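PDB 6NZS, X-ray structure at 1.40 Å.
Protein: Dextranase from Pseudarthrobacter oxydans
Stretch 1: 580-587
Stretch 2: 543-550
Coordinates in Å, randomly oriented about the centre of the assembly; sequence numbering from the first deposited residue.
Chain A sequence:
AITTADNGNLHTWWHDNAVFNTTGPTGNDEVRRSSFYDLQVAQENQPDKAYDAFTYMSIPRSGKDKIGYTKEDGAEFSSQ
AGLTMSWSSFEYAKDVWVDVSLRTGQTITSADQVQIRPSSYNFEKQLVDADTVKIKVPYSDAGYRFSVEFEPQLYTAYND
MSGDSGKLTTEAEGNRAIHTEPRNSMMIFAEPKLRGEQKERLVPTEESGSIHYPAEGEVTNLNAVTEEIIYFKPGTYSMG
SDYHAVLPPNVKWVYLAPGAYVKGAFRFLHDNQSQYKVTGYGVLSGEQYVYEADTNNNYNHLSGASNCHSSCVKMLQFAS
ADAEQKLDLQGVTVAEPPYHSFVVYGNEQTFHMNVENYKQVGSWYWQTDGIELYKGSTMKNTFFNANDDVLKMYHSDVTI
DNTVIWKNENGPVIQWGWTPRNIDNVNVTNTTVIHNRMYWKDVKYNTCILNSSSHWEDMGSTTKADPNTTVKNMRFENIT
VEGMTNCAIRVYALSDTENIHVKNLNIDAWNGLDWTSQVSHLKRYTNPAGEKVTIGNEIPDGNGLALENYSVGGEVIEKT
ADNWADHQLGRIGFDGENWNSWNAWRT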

# COMPACT_ATOMS: atom_id res chain seq x y z
N ASN A 580 28.78 -1.04 -18.67
CA ASN A 580 28.33 -2.12 -19.53
C ASN A 580 27.31 -3.03 -18.86
O ASN A 580 26.85 -4.00 -19.49
CB ASN A 580 29.52 -2.91 -20.07
CG ASN A 580 30.26 -2.15 -21.14
OD1 ASN A 580 29.64 -1.56 -22.02
ND2 ASN A 580 31.58 -2.15 -21.07
N SER A 581 26.91 -2.73 -17.63
CA SER A 581 25.93 -3.50 -16.90
C SER A 581 24.54 -2.88 -16.94
O SER A 581 23.65 -3.35 -16.22
CB SER A 581 26.37 -3.69 -15.45
OG SER A 581 27.46 -4.61 -15.38
N TRP A 582 24.33 -1.83 -17.73
CA TRP A 582 22.99 -1.26 -17.85
C TRP A 582 22.77 -0.72 -19.26
O TRP A 582 23.72 -0.48 -20.01
CB TRP A 582 22.70 -0.17 -16.81
CG TRP A 582 23.50 1.10 -16.96
CD1 TRP A 582 24.76 1.32 -16.50
CD2 TRP A 582 23.07 2.33 -17.58
NE1 TRP A 582 25.16 2.60 -16.81
CE2 TRP A 582 24.15 3.24 -17.47
CE3 TRP A 582 21.90 2.75 -18.22
CZ2 TRP A 582 24.08 4.54 -17.97
CZ3 TRP A 582 21.83 4.04 -18.72
CH2 TRP A 582 22.92 4.92 -18.59
N ASN A 583 21.51 -0.50 -19.58
CA ASN A 583 21.13 0.13 -20.83
C ASN A 583 19.83 0.88 -20.60
O ASN A 583 19.02 0.51 -19.75
CB ASN A 583 20.98 -0.90 -21.96
CG ASN A 583 20.98 -0.26 -23.34
OD1 ASN A 583 21.30 0.92 -23.50
ND2 ASN A 583 20.63 -1.04 -24.35
N ALA A 584 19.64 1.95 -21.37
CA ALA A 584 18.37 2.67 -21.43
C ALA A 584 18.08 2.89 -22.90
O ALA A 584 18.89 3.50 -23.60
CB ALA A 584 18.45 4.02 -20.69
N TRP A 585 16.95 2.38 -23.38
CA TRP A 585 16.66 2.48 -24.81
C TRP A 585 15.17 2.53 -25.05
O TRP A 585 14.36 2.15 -24.21
CB TRP A 585 17.33 1.34 -25.60
CG TRP A 585 16.61 0.01 -25.54
CD1 TRP A 585 15.77 -0.50 -26.49
CD2 TRP A 585 16.67 -0.96 -24.50
NE1 TRP A 585 15.31 -1.74 -26.10
CE2 TRP A 585 15.85 -2.05 -24.88
CE3 TRP A 585 17.35 -1.03 -23.28
CZ2 TRP A 585 15.69 -3.18 -24.08
CZ3 TRP A 585 17.19 -2.16 -22.49
CH2 TRP A 585 16.37 -3.22 -22.90
N ARG A 586 14.81 3.02 -26.23
CA ARG A 586 13.43 3.12 -26.68
C ARG A 586 13.13 1.94 -27.59
O ARG A 586 13.90 1.66 -28.52
CB ARG A 586 13.25 4.42 -27.47
CG ARG A 586 11.82 4.79 -27.79
CD ARG A 586 11.82 5.99 -28.72
NE ARG A 586 10.48 6.32 -29.20
CZ ARG A 586 10.11 7.53 -29.61
NH1 ARG A 586 10.98 8.53 -29.61
NH2 ARG A 586 8.87 7.74 -30.03
N THR A 587 12.03 1.24 -27.33
CA THR A 587 11.65 0.14 -28.21
C THR A 587 11.20 0.70 -29.55
O THR A 587 10.04 1.13 -29.70
CB THR A 587 10.50 -0.73 -27.66
OG1 THR A 587 10.60 -0.83 -26.23
CG2 THR A 587 10.56 -2.12 -28.26
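Stretch 2 543-550: NGLALENY

How does the backbone of stretch 2 run against stretch 1? Strand 545-548 lies beside strand 582-585 in parallel, the two directions differing by 7° and the axes approaching to 4.8 Å. The register pairs W582 with L545, N583 with A546, A584 with L547 and W585 with E548; the CA atoms of A584 and L547 are 4.5 Å apart, those of W585 and E548 5.2 Å.

What holds the strands together? Hydrogen bonds alternate, as parallel pairing requires: L545 N to S581 O (2.9 Å), N583 N to L545 O (3.1 Å), L547 N to N583 O (2.8 Å), W585 N to L547 O (3.1 Å) and N549 N to W585 O (2.9 Å).

Which side chains meet on each face? W582, A584, L545 and L547 share one face, where the CB atoms of A584 and L547 lie 4.2 Å apart. On the other, W585 brings its ring against E548 and A546: E548 CB sits over one face, 3.9 Å from W585 CZ2, while A546 CB lies at the ring edge, 3.6 Å from W585 CZ3.

How is the end of the chain fastened? Past the end of its strand, T587 donates from N to N549 OD1 at 2.9 Å and from OG1 to E548 OE2 at 2.5 Å. N549 ND2 adds a weak bond to T587 OG1 at 2.9 Å.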

# COMPACT_ATOMS: atom_id res chain seq x y z
N ASN A 543 22.00 -9.14 -19.57
CA ASN A 543 21.99 -9.75 -18.25
C ASN A 543 22.25 -8.75 -17.12
O ASN A 543 22.56 -9.16 -16.00
CB ASN A 543 23.00 -10.90 -18.18
CG ASN A 543 22.72 -11.86 -17.03
OD1 ASN A 543 21.57 -12.23 -16.79
ND2 ASN A 543 23.77 -12.27 -16.32
N GLY A 544 22.15 -7.45 -17.40
CA GLY A 544 22.33 -6.46 -16.36
C GLY A 544 21.02 -5.78 -16.01
O GLY A 544 19.99 -6.45 -15.88
N LEU A 545 21.04 -4.46 -15.88
CA LEU A 545 19.84 -3.68 -15.61
C LEU A 545 19.36 -3.05 -16.90
O LEU A 545 20.07 -2.24 -17.51
CB LEU A 545 20.15 -2.60 -14.57
CG LEU A 545 19.01 -1.60 -14.29
CD1 LEU A 545 17.77 -2.27 -13.71
CD2 LEU A 545 19.52 -0.55 -13.33
N ALA A 546 18.15 -3.40 -17.33
CA ALA A 546 17.56 -2.89 -18.56
C ALA A 546 16.48 -1.87 -18.21
O ALA A 546 15.52 -2.19 -17.50
CB ALA A 546 16.94 -4.02 -19.38
N LEU A 547 16.64 -0.63 -18.70
CA LEU A 547 15.62 0.41 -18.60
C LEU A 547 15.06 0.62 -20.00
O LEU A 547 15.64 1.36 -20.80
CB LEU A 547 16.20 1.70 -18.04
CG LEU A 547 16.97 1.53 -16.73
CD1 LEU A 547 17.63 2.84 -16.30
CD2 LEU A 547 16.09 0.99 -15.61
N GLU A 548 13.94 -0.03 -20.30
CA GLU A 548 13.32 0.04 -21.61
C GLU A 548 12.12 0.98 -21.53
O GLU A 548 11.21 0.75 -20.73
CB GLU A 548 12.86 -1.36 -22.04
CG GLU A 548 12.21 -1.38 -23.41
CD GLU A 548 11.76 -2.77 -23.83
OE1 GLU A 548 11.91 -3.72 -23.04
OE2 GLU A 548 11.24 -2.89 -24.96
N ASN A 549 12.11 2.03 -22.35
CA ASN A 549 11.04 3.02 -22.32
C ASN A 549 10.86 3.63 -20.93
O ASN A 549 9.74 3.83 -20.46
CB ASN A 549 9.72 2.46 -22.84
CG ASN A 549 9.84 1.89 -24.22
OD1 ASN A 549 10.66 2.36 -25.02
ND2 ASN A 549 9.04 0.87 -24.52
N TYR A 550 11.98 3.88 -20.26
CA TYR A 550 11.98 4.76 -19.10
C TYR A 550 11.77 6.18 -19.61
O TYR A 550 12.49 6.64 -20.50
CB TYR A 550 13.34 4.63 -18.41
CG TYR A 550 13.73 5.68 -17.38
CD1 TYR A 550 12.78 6.28 -16.56
CD2 TYR A 550 15.06 6.06 -17.23
CE1 TYR A 550 13.15 7.23 -15.62
CE2 TYR A 550 15.44 7.00 -16.30
CZ TYR A 550 14.48 7.59 -15.50
OH TYR A 550 14.86 8.53 -14.58